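Local coordinates for core protein VP4 (Bluetongue virus, PDB 2JHP) that builds the cap on viral RNA as a multifunctional core enzyme that combines several capping steps in one chain, at residues Trp57-Leu62 with Ala79-Thr84; Gly66-Ser71 with Thr490-Trp495; His307-Ser312 with Asp365-Val370; Asp314-Ile319 with Thr359-Arg364. One frame throughout, in Å; residues are numbered along the deposited sequence.

Contact 1 (Trp57-Leu62 with Ala79-Thr84); sequences WTIRQL and ADIIKT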
# COMPACT_ATOMS: atom_id res chain seq x y z
N TRP A 57 18.99 14.48 -21.19
CA TRP A 57 19.04 13.52 -20.08
C TRP A 57 17.87 12.53 -20.10
O TRP A 57 16.74 12.90 -20.43
CB TRP A 57 19.11 14.25 -18.74
CG TRP A 57 20.25 15.25 -18.66
CD1 TRP A 57 20.14 16.61 -18.50
CD2 TRP A 57 21.65 14.97 -18.75
NE1 TRP A 57 21.39 17.18 -18.48
CE2 TRP A 57 22.33 16.20 -18.63
CE3 TRP A 57 22.40 13.80 -18.92
CZ2 TRP A 57 23.73 16.29 -18.68
CZ3 TRP A 57 23.78 13.89 -18.96
CH2 TRP A 57 24.44 15.13 -18.84
N THR A 58 18.15 11.27 -19.77
CA THR A 58 17.11 10.24 -19.70
C THR A 58 16.29 10.35 -18.41
O THR A 58 16.77 10.88 -17.39
CB THR A 58 17.66 8.80 -19.81
OG1 THR A 58 18.41 8.49 -18.63
CG2 THR A 58 18.54 8.61 -21.07
N ILE A 59 15.07 9.85 -18.46
CA ILE A 59 14.16 9.86 -17.32
C ILE A 59 14.78 9.27 -16.03
O ILE A 59 14.78 9.93 -14.98
CB ILE A 59 12.78 9.19 -17.68
CG1 ILE A 59 11.92 9.02 -16.44
CG2 ILE A 59 12.96 7.84 -18.35
CD1 ILE A 59 11.41 10.28 -15.90
N ARG A 60 15.34 8.07 -16.13
CA ARG A 60 15.99 7.38 -15.02
C ARG A 60 17.19 8.14 -14.48
O ARG A 60 17.48 8.06 -13.28
CB ARG A 60 16.46 5.99 -15.46
CG ARG A 60 15.34 4.97 -15.60
CD ARG A 60 15.94 3.65 -15.97
NE ARG A 60 16.48 2.95 -14.81
CZ ARG A 60 17.62 2.27 -14.82
NH1 ARG A 60 18.37 2.21 -15.92
NH2 ARG A 60 18.02 1.65 -13.72
N GLN A 61 17.91 8.84 -15.37
CA GLN A 61 19.02 9.69 -14.95
C GLN A 61 18.47 10.81 -14.10
O GLN A 61 18.95 11.02 -12.98
CB GLN A 61 19.79 10.24 -16.15
CG GLN A 61 20.76 9.24 -16.73
CD GLN A 61 21.62 9.80 -17.86
OE1 GLN A 61 21.13 10.49 -18.76
NE2 GLN A 61 22.92 9.49 -17.81
N LEU A 62 17.45 11.49 -14.61
CA LEU A 62 16.83 12.59 -13.86
C LEU A 62 16.15 12.13 -12.57
O LEU A 62 16.20 12.83 -11.56
CB LEU A 62 15.88 13.42 -14.75
CG LEU A 62 16.54 14.30 -15.83
CD1 LEU A 62 15.52 15.06 -16.66
CD2 LEU A 62 17.55 15.27 -15.22
N ALA A 79 15.43 12.91 -23.17
CA ALA A 79 16.28 12.22 -24.17
C ALA A 79 15.79 10.81 -24.43
O ALA A 79 16.24 10.15 -25.37
CB ALA A 79 17.73 12.18 -23.70
N ASP A 80 14.86 10.37 -23.60
CA ASP A 80 14.50 8.98 -23.43
C ASP A 80 13.07 8.77 -23.91
O ASP A 80 12.81 7.95 -24.78
CB ASP A 80 14.59 8.65 -21.93
CG ASP A 80 14.69 7.16 -21.64
OD1 ASP A 80 14.39 6.33 -22.53
OD2 ASP A 80 15.08 6.82 -20.50
N ILE A 81 12.15 9.53 -23.30
CA ILE A 81 10.72 9.43 -23.54
C ILE A 81 10.09 10.82 -23.51
O ILE A 81 10.75 11.80 -23.13
CB ILE A 81 10.01 8.52 -22.49
CG1 ILE A 81 10.21 9.06 -21.06
CG2 ILE A 81 10.48 7.06 -22.59
CD1 ILE A 81 9.22 8.51 -20.05
N ILE A 82 8.83 10.91 -23.91
CA ILE A 82 8.04 12.11 -23.70
C ILE A 82 7.35 11.95 -22.33
O ILE A 82 6.30 11.31 -22.22
CB ILE A 82 7.03 12.37 -24.86
CG1 ILE A 82 7.79 12.55 -26.18
CG2 ILE A 82 6.19 13.60 -24.59
CD1 ILE A 82 6.92 12.61 -27.42
N LYS A 83 7.99 12.50 -21.30
CA LYS A 83 7.58 12.27 -19.91
C LYS A 83 6.33 13.04 -19.52
O LYS A 83 6.29 14.26 -19.66
CB LYS A 83 8.73 12.64 -18.95
CG LYS A 83 8.38 12.56 -17.47
CD LYS A 83 8.15 11.13 -16.99
CE LYS A 83 7.60 11.08 -15.57
NZ LYS A 83 6.11 11.08 -15.49
N THR A 84 5.32 12.34 -19.02
CA THR A 84 4.11 12.96 -18.47
C THR A 84 4.46 13.84 -17.27
O THR A 84 5.22 13.42 -16.39
CB THR A 84 3.05 11.91 -18.05
OG1 THR A 84 2.79 11.03 -19.14
CG2 THR A 84 1.75 12.58 -17.64

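Contact 2 (Gly66-Ser71 with Thr490-Trp495); sequences GFIFIS and TYDPAW. With GUN (guanine), chain E.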
# COMPACT_ATOMS: atom_id res chain seq x y z
N GLY A 66 16.59 12.91 -8.38
CA GLY A 66 15.45 13.38 -7.61
C GLY A 66 14.53 14.38 -8.31
O GLY A 66 13.82 15.12 -7.65
N PHE A 67 14.52 14.38 -9.64
CA PHE A 67 13.67 15.28 -10.44
C PHE A 67 12.17 15.02 -10.35
O PHE A 67 11.71 13.87 -10.44
CB PHE A 67 14.07 15.23 -11.91
CG PHE A 67 15.08 16.25 -12.28
CD1 PHE A 67 16.38 16.18 -11.79
CD2 PHE A 67 14.75 17.29 -13.15
CE1 PHE A 67 17.34 17.14 -12.14
CE2 PHE A 67 15.70 18.24 -13.51
CZ PHE A 67 17.00 18.17 -13.00
N ILE A 68 11.43 16.11 -10.15
CA ILE A 68 9.99 16.12 -10.26
C ILE A 68 9.67 17.19 -11.28
O ILE A 68 10.19 18.31 -11.21
CB ILE A 68 9.32 16.43 -8.90
CG1 ILE A 68 9.44 15.22 -7.97
CG2 ILE A 68 7.83 16.86 -9.06
CD1 ILE A 68 8.95 15.49 -6.51
N PHE A 69 8.80 16.84 -12.23
CA PHE A 69 8.55 17.70 -13.38
C PHE A 69 7.26 18.48 -13.19
O PHE A 69 6.18 17.90 -13.03
CB PHE A 69 8.56 16.87 -14.66
CG PHE A 69 9.81 16.04 -14.83
CD1 PHE A 69 9.92 14.77 -14.27
CD2 PHE A 69 10.91 16.55 -15.52
CE1 PHE A 69 11.09 14.02 -14.42
CE2 PHE A 69 12.07 15.79 -15.67
CZ PHE A 69 12.16 14.53 -15.12
N ILE A 70 7.39 19.81 -13.16
CA ILE A 70 6.27 20.71 -12.91
C ILE A 70 6.09 21.65 -14.10
O ILE A 70 7.05 22.29 -14.54
CB ILE A 70 6.49 21.55 -11.63
CG1 ILE A 70 6.74 20.65 -10.41
CG2 ILE A 70 5.30 22.44 -11.36
CD1 ILE A 70 8.12 20.78 -9.84
N SER A 71 4.87 21.75 -14.62
CA SER A 71 4.57 22.64 -15.75
C SER A 71 3.08 22.94 -15.89
O SER A 71 2.24 22.28 -15.27
CB SER A 71 5.07 22.03 -17.07
OG SER A 71 4.79 22.88 -18.17
N THR A 490 4.65 8.40 -12.42
CA THR A 490 4.65 9.62 -11.66
C THR A 490 4.82 9.26 -10.19
O THR A 490 3.98 8.56 -9.60
CB THR A 490 3.37 10.43 -11.89
OG1 THR A 490 3.40 10.93 -13.23
CG2 THR A 490 3.25 11.61 -10.91
N TYR A 491 5.93 9.70 -9.62
CA TYR A 491 6.20 9.50 -8.21
C TYR A 491 7.22 10.52 -7.73
O TYR A 491 7.82 11.25 -8.51
CB TYR A 491 6.66 8.07 -7.94
CG TYR A 491 8.07 7.80 -8.35
CD1 TYR A 491 9.07 7.62 -7.40
CD2 TYR A 491 8.43 7.75 -9.70
CE1 TYR A 491 10.38 7.39 -7.77
CE2 TYR A 491 9.72 7.53 -10.08
CZ TYR A 491 10.70 7.34 -9.12
OH TYR A 491 12.01 7.10 -9.50
N ASP A 492 7.42 10.55 -6.42
CA ASP A 492 8.21 11.55 -5.78
C ASP A 492 9.47 10.89 -5.21
O ASP A 492 9.41 10.16 -4.22
CB ASP A 492 7.35 12.27 -4.73
CG ASP A 492 8.13 13.18 -3.81
OD1 ASP A 492 9.35 13.40 -4.00
OD2 ASP A 492 7.49 13.69 -2.87
N PRO A 493 10.61 11.10 -5.88
CA PRO A 493 11.87 10.48 -5.46
C PRO A 493 12.30 10.75 -4.01
O PRO A 493 12.81 9.85 -3.34
CB PRO A 493 12.88 11.03 -6.48
CG PRO A 493 12.01 11.29 -7.72
CD PRO A 493 10.78 11.89 -7.12
N ALA A 494 12.07 11.97 -3.52
CA ALA A 494 12.36 12.30 -2.12
C ALA A 494 11.56 11.43 -1.15
O ALA A 494 12.10 10.89 -0.17
CB ALA A 494 12.09 13.77 -1.86
N TRP A 495 10.27 11.28 -1.43
CA TRP A 495 9.40 10.45 -0.63
C TRP A 495 9.89 9.01 -0.62
O TRP A 495 10.12 8.44 0.44
CB TRP A 495 7.96 10.53 -1.15
CG TRP A 495 7.05 9.65 -0.39
CD1 TRP A 495 6.50 8.47 -0.81
CD2 TRP A 495 6.61 9.83 0.97
NE1 TRP A 495 5.73 7.92 0.18
CE2 TRP A 495 5.78 8.74 1.28
CE3 TRP A 495 6.82 10.83 1.93
CZ2 TRP A 495 5.15 8.60 2.54
CZ3 TRP A 495 6.20 10.70 3.18
CH2 TRP A 495 5.38 9.59 3.47
N9 GUN E . -0.07 3.64 -0.46
C8 GUN E . -0.83 3.32 0.59
N7 GUN E . -0.19 3.66 1.71
C5 GUN E . 0.98 4.21 1.39
C6 GUN E . 2.03 4.74 2.13
O6 GUN E . 1.99 4.76 3.36
N1 GUN E . 3.15 5.25 1.46
C2 GUN E . 3.17 5.20 0.05
N2 GUN E . 4.21 5.67 -0.61
N3 GUN E . 2.14 4.68 -0.63
C4 GUN E . 1.05 4.19 -0.00

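Contact 3 (His307-Ser312 with Asp365-Val370); sequences HRIPNS and DVRKMV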
# COMPACT_ATOMS: atom_id res chain seq x y z
N HIS A 307 -31.45 -6.53 10.32
CA HIS A 307 -31.60 -6.59 11.76
C HIS A 307 -32.25 -5.35 12.36
O HIS A 307 -31.55 -4.45 12.83
CB HIS A 307 -30.24 -6.83 12.42
CG HIS A 307 -30.34 -7.31 13.84
ND1 HIS A 307 -30.33 -6.45 14.91
CD2 HIS A 307 -30.45 -8.55 14.35
CE1 HIS A 307 -30.42 -7.14 16.03
NE2 HIS A 307 -30.50 -8.43 15.72
N ARG A 308 -33.58 -5.29 12.34
CA ARG A 308 -34.28 -4.18 13.01
C ARG A 308 -34.43 -4.47 14.50
O ARG A 308 -34.84 -5.56 14.89
CB ARG A 308 -35.64 -3.83 12.35
CG ARG A 308 -36.45 -5.00 11.78
CD ARG A 308 -36.14 -5.28 10.29
NE ARG A 308 -37.22 -4.88 9.40
CZ ARG A 308 -38.10 -5.72 8.86
NH1 ARG A 308 -38.04 -7.03 9.11
NH2 ARG A 308 -39.05 -5.24 8.07
N ILE A 309 -34.05 -3.50 15.32
CA ILE A 309 -34.20 -3.58 16.78
C ILE A 309 -35.65 -3.31 17.18
O ILE A 309 -36.21 -2.26 16.82
CB ILE A 309 -33.31 -2.56 17.51
CG1 ILE A 309 -31.98 -2.41 16.77
CG2 ILE A 309 -33.11 -2.98 18.98
CD1 ILE A 309 -31.33 -1.04 16.92
N PRO A 310 -36.26 -4.25 17.92
CA PRO A 310 -37.64 -4.13 18.43
C PRO A 310 -37.83 -2.97 19.42
O PRO A 310 -36.86 -2.48 20.00
CB PRO A 310 -37.86 -5.47 19.14
CG PRO A 310 -36.48 -5.99 19.45
CD PRO A 310 -35.64 -5.54 18.29
N ASN A 311 -39.07 -2.53 19.59
CA ASN A 311 -39.37 -1.40 20.47
C ASN A 311 -39.86 -1.87 21.83
O ASN A 311 -39.54 -1.28 22.86
CB ASN A 311 -40.41 -0.48 19.84
CG ASN A 311 -39.97 0.07 18.49
OD1 ASN A 311 -38.83 -0.14 18.05
ND2 ASN A 311 -40.88 0.79 17.84
N SER A 312 -40.64 -2.95 21.81
CA SER A 312 -41.26 -3.49 23.01
C SER A 312 -40.27 -4.27 23.86
O SER A 312 -40.20 -4.08 25.07
CB SER A 312 -42.44 -4.38 22.62
OG SER A 312 -43.23 -3.74 21.63
N ASP A 365 -27.95 -1.13 24.44
CA ASP A 365 -26.56 -1.02 24.00
C ASP A 365 -26.49 -1.08 22.48
O ASP A 365 -25.55 -0.55 21.85
CB ASP A 365 -25.73 -2.14 24.62
CG ASP A 365 -25.67 -2.06 26.13
OD1 ASP A 365 -25.14 -1.06 26.66
OD2 ASP A 365 -26.17 -2.99 26.78
N VAL A 366 -27.49 -1.72 21.91
CA VAL A 366 -27.66 -1.80 20.48
C VAL A 366 -28.38 -0.53 19.98
O VAL A 366 -28.34 -0.18 18.80
CB VAL A 366 -28.34 -3.15 20.12
CG1 VAL A 366 -29.56 -2.97 19.24
CG2 VAL A 366 -27.33 -4.11 19.47
N ARG A 367 -29.00 0.18 20.92
CA ARG A 367 -29.64 1.47 20.66
C ARG A 367 -28.57 2.57 20.61
O ARG A 367 -28.65 3.47 19.77
CB ARG A 367 -30.67 1.77 21.75
CG ARG A 367 -31.78 2.73 21.38
CD ARG A 367 -33.14 2.17 21.80
NE ARG A 367 -33.57 1.13 20.85
CZ ARG A 367 -34.59 0.30 21.05
NH1 ARG A 367 -35.32 0.34 22.16
NH2 ARG A 367 -34.88 -0.60 20.11
N LYS A 368 -27.59 2.48 21.50
CA LYS A 368 -26.45 3.41 21.53
C LYS A 368 -25.66 3.37 20.23
O LYS A 368 -25.25 4.41 19.73
CB LYS A 368 -25.51 3.11 22.70
CG LYS A 368 -25.46 4.20 23.77
CD LYS A 368 -24.59 5.41 23.37
CE LYS A 368 -24.88 6.62 24.25
NZ LYS A 368 -24.06 7.81 23.89
N MET A 369 -25.43 2.17 19.71
CA MET A 369 -24.61 2.03 18.51
C MET A 369 -25.12 2.93 17.38
O MET A 369 -24.36 3.71 16.81
CB MET A 369 -24.53 0.56 18.06
CG MET A 369 -23.61 -0.29 18.89
SD MET A 369 -23.02 -1.75 18.02
CE MET A 369 -24.44 -2.82 18.09
N VAL A 370 -26.42 2.81 17.09
CA VAL A 370 -27.10 3.66 16.11
C VAL A 370 -26.80 5.14 16.40
O VAL A 370 -26.32 5.86 15.54
CB VAL A 370 -28.63 3.43 16.13
CG1 VAL A 370 -29.36 4.48 15.27
CG2 VAL A 370 -28.96 2.00 15.69

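Contact 4 (Asp314-Ile319 with Thr359-Arg364); sequences DEYHCI and TKVVSR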
# COMPACT_ATOMS: atom_id res chain seq x y z
N ASP A 314 -36.92 -5.41 25.62
CA ASP A 314 -35.72 -4.78 26.17
C ASP A 314 -34.50 -5.67 26.02
O ASP A 314 -33.36 -5.19 25.92
CB ASP A 314 -35.94 -4.41 27.64
CG ASP A 314 -36.38 -2.97 27.81
OD1 ASP A 314 -35.83 -2.11 27.07
OD2 ASP A 314 -37.27 -2.70 28.67
N GLU A 315 -34.74 -6.97 26.03
CA GLU A 315 -33.75 -7.97 25.67
C GLU A 315 -34.42 -9.04 24.81
O GLU A 315 -35.65 -9.17 24.82
CB GLU A 315 -33.09 -8.58 26.91
CG GLU A 315 -34.01 -9.52 27.70
CD GLU A 315 -33.24 -10.55 28.51
OE1 GLU A 315 -31.99 -10.56 28.45
OE2 GLU A 315 -33.91 -11.34 29.22
N TYR A 316 -33.60 -9.78 24.07
CA TYR A 316 -34.09 -10.77 23.10
C TYR A 316 -32.92 -11.58 22.55
O TYR A 316 -31.76 -11.33 22.88
CB TYR A 316 -34.86 -10.08 21.96
CG TYR A 316 -34.04 -9.12 21.11
CD1 TYR A 316 -33.83 -7.79 21.51
CD2 TYR A 316 -33.49 -9.53 19.90
CE1 TYR A 316 -33.08 -6.91 20.72
CE2 TYR A 316 -32.76 -8.66 19.10
CZ TYR A 316 -32.56 -7.35 19.52
OH TYR A 316 -31.82 -6.49 18.73
N HIS A 317 -33.24 -12.54 21.69
CA HIS A 317 -32.22 -13.43 21.14
C HIS A 317 -32.22 -13.51 19.62
O HIS A 317 -33.23 -13.23 18.96
CB HIS A 317 -32.35 -14.83 21.75
CG HIS A 317 -32.12 -14.86 23.23
ND1 HIS A 317 -30.86 -14.92 23.78
CD2 HIS A 317 -32.99 -14.85 24.27
CE1 HIS A 317 -30.95 -14.94 25.10
NE2 HIS A 317 -32.24 -14.90 25.43
N CYS A 318 -31.07 -13.91 19.08
CA CYS A 318 -30.90 -14.09 17.65
C CYS A 318 -29.69 -14.99 17.35
O CYS A 318 -28.92 -15.32 18.25
CB CYS A 318 -30.72 -12.73 16.97
SG CYS A 318 -29.15 -11.95 17.31
N ILE A 319 -29.53 -15.36 16.09
CA ILE A 319 -28.42 -16.19 15.65
C ILE A 319 -27.42 -15.30 14.91
O ILE A 319 -27.72 -14.75 13.85
CB ILE A 319 -28.89 -17.34 14.76
CG1 ILE A 319 -29.88 -18.23 15.52
CG2 ILE A 319 -27.70 -18.16 14.29
CD1 ILE A 319 -30.82 -19.00 14.62
N THR A 359 -27.30 -15.59 20.43
CA THR A 359 -26.75 -14.44 21.14
C THR A 359 -27.85 -13.67 21.86
O THR A 359 -28.93 -13.43 21.31
CB THR A 359 -26.01 -13.49 20.16
OG1 THR A 359 -25.12 -14.24 19.32
CG2 THR A 359 -25.21 -12.44 20.92
N LYS A 360 -27.57 -13.28 23.10
CA LYS A 360 -28.44 -12.38 23.85
C LYS A 360 -28.05 -10.96 23.49
O LYS A 360 -26.86 -10.66 23.36
CB LYS A 360 -28.31 -12.60 25.36
CG LYS A 360 -29.38 -11.90 26.19
CD LYS A 360 -29.15 -12.06 27.69
CE LYS A 360 -28.29 -10.93 28.26
NZ LYS A 360 -28.52 -10.75 29.74
N VAL A 361 -29.04 -10.10 23.32
CA VAL A 361 -28.79 -8.70 22.99
C VAL A 361 -29.66 -7.73 23.81
O VAL A 361 -30.88 -7.87 23.86
CB VAL A 361 -28.88 -8.43 21.44
CG1 VAL A 361 -29.84 -9.39 20.76
CG2 VAL A 361 -29.23 -6.98 21.13
N VAL A 362 -29.00 -6.78 24.47
CA VAL A 362 -29.70 -5.73 25.21
C VAL A 362 -29.96 -4.56 24.27
O VAL A 362 -29.03 -3.91 23.80
CB VAL A 362 -28.92 -5.21 26.45
CG1 VAL A 362 -29.90 -4.68 27.50
CG2 VAL A 362 -28.03 -6.30 27.07
N SER A 363 -31.25 -4.32 24.00
CA SER A 363 -31.69 -3.24 23.13
C SER A 363 -30.93 -1.94 23.36
O SER A 363 -30.44 -1.33 22.41
CB SER A 363 -33.19 -3.00 23.30
OG SER A 363 -33.92 -4.16 22.95
N ARG A 364 -30.82 -1.54 24.63
CA ARG A 364 -30.17 -0.29 25.05
C ARG A 364 -28.76 -0.07 24.49
O ARG A 364 -28.41 1.05 24.12
CB ARG A 364 -30.14 -0.24 26.58
CG ARG A 364 -29.16 0.77 27.17
CD ARG A 364 -28.79 0.43 28.62
NE ARG A 364 -29.93 0.54 29.53
CZ ARG A 364 -30.67 -0.48 29.97
NH1 ARG A 364 -30.40 -1.73 29.59
NH2 ARG A 364 -31.68 -0.25 30.80

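Contact 1 (Trp57-Leu62 with Ala79-Thr84)
Asp80 sets its carboxylate against Thr58, the N-cap of helix 59-64, and Ile59, its first residue. Its CG is anti to the backbone N (chi1 -161°), and OD2 ends 3.3 Å from Thr58 CB and 3.2 Å from Ile59 CG2. The Asp80 side chain crosses that of Ile59 at about a right angle and that of Thr58 obliquely. The two branches of Ile59 serve different partners. CG2, the branch that meets the carboxylate, also touches Ile81 CG1 at 4.0 Å, whereas CD1 presses on the aliphatic part of Lys83, 3.5 Å from CD, again with the side chains roughly perpendicular. Lys83 is bent at chi2 and chi4, and its NZ bonds to Thr84 O at 2.7 Å, in the carbonyl plane and on a lone pair, as well as to Asp488 O. Ala79 adds the direct backbone link: its N donates to Trp57 O over 3.0 Å, nearly straight at 168°, from a position well above the carbonyl plane. This bond and the packing of Asp80 and Ile59 join the helix start to the turn between strands 75-77 and 82-84, an antiparallel pair. The helix start itself is fixed by a capping box, with Thr58 N donating to an in-plane lone pair of Gln61 OE1 and Gln61 N returning a weak bond to Thr58 OG1. Asp80 OD1 has a weak, long ion pair with Lys487. The negative charge of Asp80 may be somewhat eased by the nearby N-terminal end of the helix, although OD2 itself lies against carbon atoms.

Contact 2 (Gly66-Ser71 with Thr490-Trp495)
Ile68 reaches from strand 67-71 across to Asp492 and Pro493, touching one with each of its last two carbons. CG1 is anti to the carbonyl carbon (chi1 -73°) and lies 3.7 Å from Pro493 CD; chi2 of 173° then extends the chain, bringing CD1 within 3.3 Å of Asp492 OD1. The proline ring, puckered C-gamma exo, is applied to the backbone of Gly66 and Phe67: Pro493 CB meets Gly66 CA at 3.7 Å and CG faces Phe67 O at 3.8 Å. Gly66, with positive phi, closes helix 59-64 in a Schellman motif and, having no side chain, meets the proline ring with its CA. Strand 67-71 lies between strands 7-10 and 87-88 of a five-stranded parallel sheet, while Asp492 is the N-cap of helix 493-496, which leads into strand 499-503 of a seven-stranded sheet with the strand order of class I methyltransferases. Asp492 CG is anti to the backbone N, and OD1 accepts weak bonds from Ala494 N and Trp495 N; OD2 forms a salt bridge with Arg110. The indole edge of Trp495 meets the bound guanine: NE1 comes within 2.8 Å of guanine N2, which sits near the ring plane. Arg114 makes a cation-pi contact with Trp495, and Tyr446, also hydrogen-bonded to guanine through OH, packs edge-to-face on the Trp495 ring.

Contact 3 (His307-Ser312 with Asp365-Val370)
Ile309 and Val366 mark the nearest approach of the two backbones, with their CA atoms 7.7 Å apart. The first segment leaves strand 302-308 after Arg308 and continues as a loop, extended through Ile309 and Pro310 and turning at Asn311, while the second is helical throughout and belongs to helix 363-373; the gap between them is bridged by side chains. Ile309 carries the apolar part. Its CG1 is anti to the carbonyl carbon, and CD1 lies 3.5 Å from Val366 CG1 and 4.0 Å from CG2 of Val370, one turn further along the helix. The Ile309 and Val366 side chains slide past each other in opposite directions, and Val366 CG1 rests on CG1 and CG2 of Ile309 as well. Strand 302-308 belongs to a mixed seven-stranded sheet in the order 3-2-1-4-5-7-6 with one antiparallel strand pairing against it, the topology of class I methyltransferases; helix 363-373 also packs on that neighbour, strand 335-341, where Leu336 meets Val366, Met369 and Val370. Tyr316 of strand 315-320 touches Ile309 and Pro310. Arg367 supplies the polar link. Its chain, bent at chi2 and chi3, brings NH2 to 3.2 Å from Ile309 CG2. NH2 then donates to Pro310 O at 2.7 Å with an N-H...O angle of 163°. The oxygen lies at the guanidinium edge, 1° out of its plane, whereas the donor is tilted 30° from the plane of the Pro310 carbonyl.

Contact 4 (Asp314-Ile319 with Thr359-Arg364)
Tyr316 and Val361 form a hydrogen-bonded pair at the middle of a two-stranded antiparallel sheet made by strands 315-320 and 357-362. Val361 N donates to Tyr316 O over 3.0 Å, and the return bond from Tyr316 N to Val361 O is weak at 3.3 Å. The pair Cys318 with Thr359 is held more tightly: Thr359 N reaches Cys318 O at 2.7 Å and Cys318 N donates to Thr359 O. That same Thr359 O takes a second, weak donor, His317 ND1, whose ring touches Lys360, His317 CE1 lying 3.5 Å from Lys360 CB. In the non-hydrogen-bonded pairs, Glu315 CA and His317 CA make CA-H...O contacts with Val361 O and Thr359 O. Val362 N, directed away from strand 315-320, is satisfied by Tyr160 OH, which also bonds weakly to Lys360 O. Where strand 357-362 turns into helix 363-373, Ser363 N donates to Asp314 O at 3.0 Å, and Ser363 OG bonds to Lys313 O. Glu315 and Lys360, on the same face as His317, make a long salt bridge of 3.7 Å from OE1 to NZ, with Glu315 OE1 lying closer to Lys360 CD. On the other face, Tyr316 CG sits between the backbone N and the carbonyl carbon (chi1 63°), and Val361 CG1 makes a CH-pi contact over the ring, 3.7 Å from its centroid and 21° off the normal. Ser363 OG occupies the edge of the same ring, in its plane and 3.6 Å from Tyr316 CE1.

Overall arrangement
The four contacts form two pairs on opposite sides of the chain's centre. Contacts 1 and 2, with centres 12 Å apart, share the unit of helix 59-64 and strand 67-71: Leu62 O and Phe67 N are 3.0 Å apart, a probable hydrogen bond, and Phe69 packs against both Leu62 and Ile59. Contacts 3 and 4, about 9 Å apart between centres, share helix 363-373, and Tyr316 OH bridges them by lying against His307 and Ile309. The pairs are remote from each other, with contacts 2 and 3 about 33 Å apart at their nearest atoms. Contact 2 reaches a guanine pocket directly, through Trp495.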